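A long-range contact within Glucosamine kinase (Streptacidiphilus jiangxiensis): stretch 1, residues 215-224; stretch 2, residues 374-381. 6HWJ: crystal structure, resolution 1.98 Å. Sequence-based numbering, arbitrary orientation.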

# COMPACT_ATOMS: atom_id res chain seq x y z
N ALA A 215 -9.23 -10.69 22.49
CA ALA A 215 -9.20 -10.85 21.04
C ALA A 215 -9.78 -9.64 20.31
O ALA A 215 -9.48 -9.45 19.13
N LEU A 216 -10.58 -8.83 20.99
CA LEU A 216 -11.14 -7.63 20.38
C LEU A 216 -10.20 -6.43 20.45
O LEU A 216 -10.33 -5.50 19.64
N LEU A 217 -9.26 -6.42 21.37
CA LEU A 217 -8.42 -5.23 21.53
C LEU A 217 -7.70 -4.85 20.24
O LEU A 217 -7.69 -3.65 19.90
N PRO A 218 -7.09 -5.77 19.48
CA PRO A 218 -6.42 -5.34 18.24
C PRO A 218 -7.36 -4.62 17.27
O PRO A 218 -6.93 -3.71 16.56
N ALA A 219 -8.62 -5.02 17.20
CA ALA A 219 -9.55 -4.34 16.31
C ALA A 219 -9.72 -2.89 16.73
O ALA A 219 -9.79 -1.99 15.88
N ALA A 220 -9.77 -2.63 18.04
CA ALA A 220 -9.85 -1.26 18.54
C ALA A 220 -8.55 -0.51 18.30
O ALA A 220 -8.58 0.68 17.97
N GLN A 221 -7.41 -1.17 18.49
CA GLN A 221 -6.14 -0.50 18.22
C GLN A 221 -6.00 -0.17 16.74
O GLN A 221 -5.48 0.90 16.39
N LEU A 222 -6.47 -1.05 15.86
CA LEU A 222 -6.47 -0.77 14.43
C LEU A 222 -7.35 0.43 14.10
O LEU A 222 -7.00 1.26 13.25
N GLY A 223 -8.50 0.54 14.76
CA GLY A 223 -9.35 1.69 14.53
C GLY A 223 -8.69 2.99 14.96
O GLY A 223 -8.77 3.99 14.26
N THR A 224 -8.03 2.98 16.12
CA THR A 224 -7.30 4.16 16.55
C THR A 224 -6.17 4.50 15.58
O THR A 224 -5.95 5.68 15.25
N ARG A 374 -17.54 -3.50 15.18
CA ARG A 374 -18.00 -2.45 16.07
C ARG A 374 -16.85 -1.85 16.88
O ARG A 374 -16.78 -0.62 17.04
N SER A 375 -15.94 -2.69 17.39
CA SER A 375 -14.79 -2.18 18.14
C SER A 375 -13.93 -1.27 17.28
O SER A 375 -13.46 -0.22 17.75
N PHE A 376 -13.68 -1.66 16.03
CA PHE A 376 -12.88 -0.84 15.13
C PHE A 376 -13.53 0.52 14.90
O PHE A 376 -12.90 1.56 15.07
N LEU A 377 -14.80 0.51 14.48
CA LEU A 377 -15.50 1.76 14.17
C LEU A 377 -15.61 2.68 15.39
O LEU A 377 -15.43 3.90 15.28
N ASP A 378 -15.94 2.12 16.56
CA ASP A 378 -16.04 2.95 17.77
C ASP A 378 -14.70 3.61 18.09
O ASP A 378 -14.64 4.82 18.35
N ALA A 379 -13.61 2.83 18.07
CA ALA A 379 -12.29 3.41 18.31
C ALA A 379 -11.94 4.43 17.25
O ALA A 379 -11.40 5.50 17.56
N TYR A 380 -12.23 4.13 15.98
CA TYR A 380 -11.94 5.06 14.90
C TYR A 380 -12.69 6.37 15.09
O TYR A 380 -12.09 7.46 15.00
N ARG A 381 -13.99 6.30 15.35
CA ARG A 381 -14.79 7.51 15.56
C ARG A 381 -14.33 8.28 16.80
O ARG A 381 -14.18 9.51 16.76

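This is a close helix-helix contact built on small residues, in which Ala-219, Ala-220 and Gly-223 on one helix meet Ser-375, Phe-376, Ala-379 and Tyr-380 on the other, without a single hydrogen bond crossing between them. The axes approach to 7.0 Å with an angle of 35° between their N-to-C directions, and the tightest backbone register falls at Gly-223 and Tyr-380, whose CA atoms lie 4.3 Å apart.

Gly-223 is the residue that permits this spacing. An ideal CB there would point toward the other helix and sit 2.2 Å from Phe-376 O, a clash, so the backbone itself becomes the packing surface. Three CA-H...O contacts follow from that closeness: Phe-376 CA to Ala-219 O at 3.4 Å, Gly-223 CA to Phe-376 O at 3.6 Å, and Tyr-380 CA to Gly-223 O at 3.4 Å. Donor CA atoms come from both helices.

The one large side chain worked deeply into the contact is Phe-376. Its CA-to-CB bond runs sideways, but chi1 near 180° (t) with chi2 at -83° brings the end of the ring nearer to the first helix. There Gly-223 CA lies over one face, 3.6 Å from the ring centroid, and Leu-222 (m, t) adds an apolar contact, its CB 3.9 Å from Phe-376 CD2. Tyr-380 is also t at chi1, and Gly-223 O lies at the edge of its ring, near the plane; its hydroxyl is hydrogen-bonded elsewhere in the structure.

Beside the glycine, the fit is made by short side chains. Ala-379 points toward the first helix and sets its CB 3.1 Å from Ala-220 O and 4.1 Å from Ala-220 CB, a close approach that leaves little room between the methyl and that carbonyl. Thr-224 points away, yet with chi1 at -71° (m) its OG1 still comes within 3.8 Å of Ala-379 CB.

At the other end of the contact, Ser-375 and Ala-219 point toward each other's helices, with Ala-219 CB 4.2 Å from Ser-375 CB. The CA-to-CB bond of Leu-216 (m, t) runs sideways, and its CD2 lies 3.9 Å from Ser-375 OG. That hydroxyl, in the m rotamer, is hydrogen-bonded elsewhere in the structure, so it needs no partner from the first helix.

Charge stays outside the contact: Arg-374 and Asp-378 form a weakly hydrogen-bonded salt bridge within their own helix, NH2 of Arg-374 to OD1 of Asp-378 at 3.4 Å. The rule to read here is glycine where the backbones come nearest, small residues along the seam, and one aromatic ring laid against the glycine.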

# COMPACT_ATOMS: atom_id res chain seq x y z
CB ALA A 215 -9.94 -12.11 20.63
CB LEU A 216 -12.46 -7.26 21.04
CG LEU A 216 -13.65 -8.15 20.71
CD1 LEU A 216 -14.85 -7.84 21.58
CD2 LEU A 216 -14.04 -8.02 19.21
CB LEU A 217 -7.42 -5.45 22.68
CG LEU A 217 -6.39 -4.33 22.87
CD1 LEU A 217 -7.05 -3.01 23.19
CD2 LEU A 217 -5.40 -4.73 23.98
CB PRO A 218 -5.89 -6.66 17.64
CG PRO A 218 -5.74 -7.56 18.86
CD PRO A 218 -6.91 -7.21 19.74
CB ALA A 219 -10.89 -5.06 16.29
CB ALA A 220 -10.20 -1.25 20.03
CB GLN A 221 -4.99 -1.36 18.71
CG GLN A 221 -5.10 -1.66 20.19
CD GLN A 221 -3.84 -2.28 20.78
OE1 GLN A 221 -3.69 -3.49 20.80
NE2 GLN A 221 -2.95 -1.45 21.23
CB LEU A 222 -6.93 -1.99 13.64
CG LEU A 222 -5.95 -3.16 13.59
CD1 LEU A 222 -6.57 -4.38 12.96
CD2 LEU A 222 -4.70 -2.77 12.85
CB THR A 224 -6.78 3.94 17.99
OG1 THR A 224 -7.89 3.96 18.90
CG2 THR A 224 -5.78 4.99 18.38
CB ARG A 374 -19.08 -3.01 17.00
CG ARG A 374 -19.61 -2.01 18.04
CD ARG A 374 -20.05 -0.70 17.38
NE ARG A 374 -20.98 -0.93 16.28
CZ ARG A 374 -21.28 -0.03 15.35
NH1 ARG A 374 -22.14 -0.33 14.39
NH2 ARG A 374 -20.71 1.17 15.37
CB SER A 375 -13.94 -3.34 18.68
OG SER A 375 -14.70 -4.20 19.52
CB PHE A 376 -12.68 -1.56 13.79
CG PHE A 376 -11.90 -0.76 12.79
CD1 PHE A 376 -12.53 0.20 12.01
CD2 PHE A 376 -10.54 -0.95 12.64
CE1 PHE A 376 -11.81 0.95 11.11
CE2 PHE A 376 -9.83 -0.23 11.71
CZ PHE A 376 -10.46 0.74 10.96
CB LEU A 377 -16.89 1.45 13.62
CG LEU A 377 -16.94 0.87 12.22
CD1 LEU A 377 -18.35 0.47 11.86
CD2 LEU A 377 -16.38 1.87 11.20
CB ASP A 378 -16.52 2.10 18.95
CG ASP A 378 -17.98 1.70 18.81
OD1 ASP A 378 -18.64 2.15 17.85
OD2 ASP A 378 -18.46 0.93 19.66
CB ALA A 379 -11.25 2.29 18.36
CB TYR A 380 -12.29 4.40 13.56
CG TYR A 380 -12.06 5.27 12.34
CD1 TYR A 380 -10.79 5.46 11.82
CD2 TYR A 380 -13.14 5.87 11.69
CE1 TYR A 380 -10.58 6.25 10.68
CE2 TYR A 380 -12.96 6.66 10.56
CZ TYR A 380 -11.69 6.85 10.06
OH TYR A 380 -11.53 7.64 8.96
CB ARG A 381 -16.28 7.17 15.71
CG ARG A 381 -16.99 6.84 14.40
CD ARG A 381 -18.50 6.90 14.58
NE ARG A 381 -19.23 6.67 13.33
CZ ARG A 381 -19.74 5.49 12.97
NH1 ARG A 381 -19.62 4.43 13.76
NH2 ARG A 381 -20.39 5.38 11.83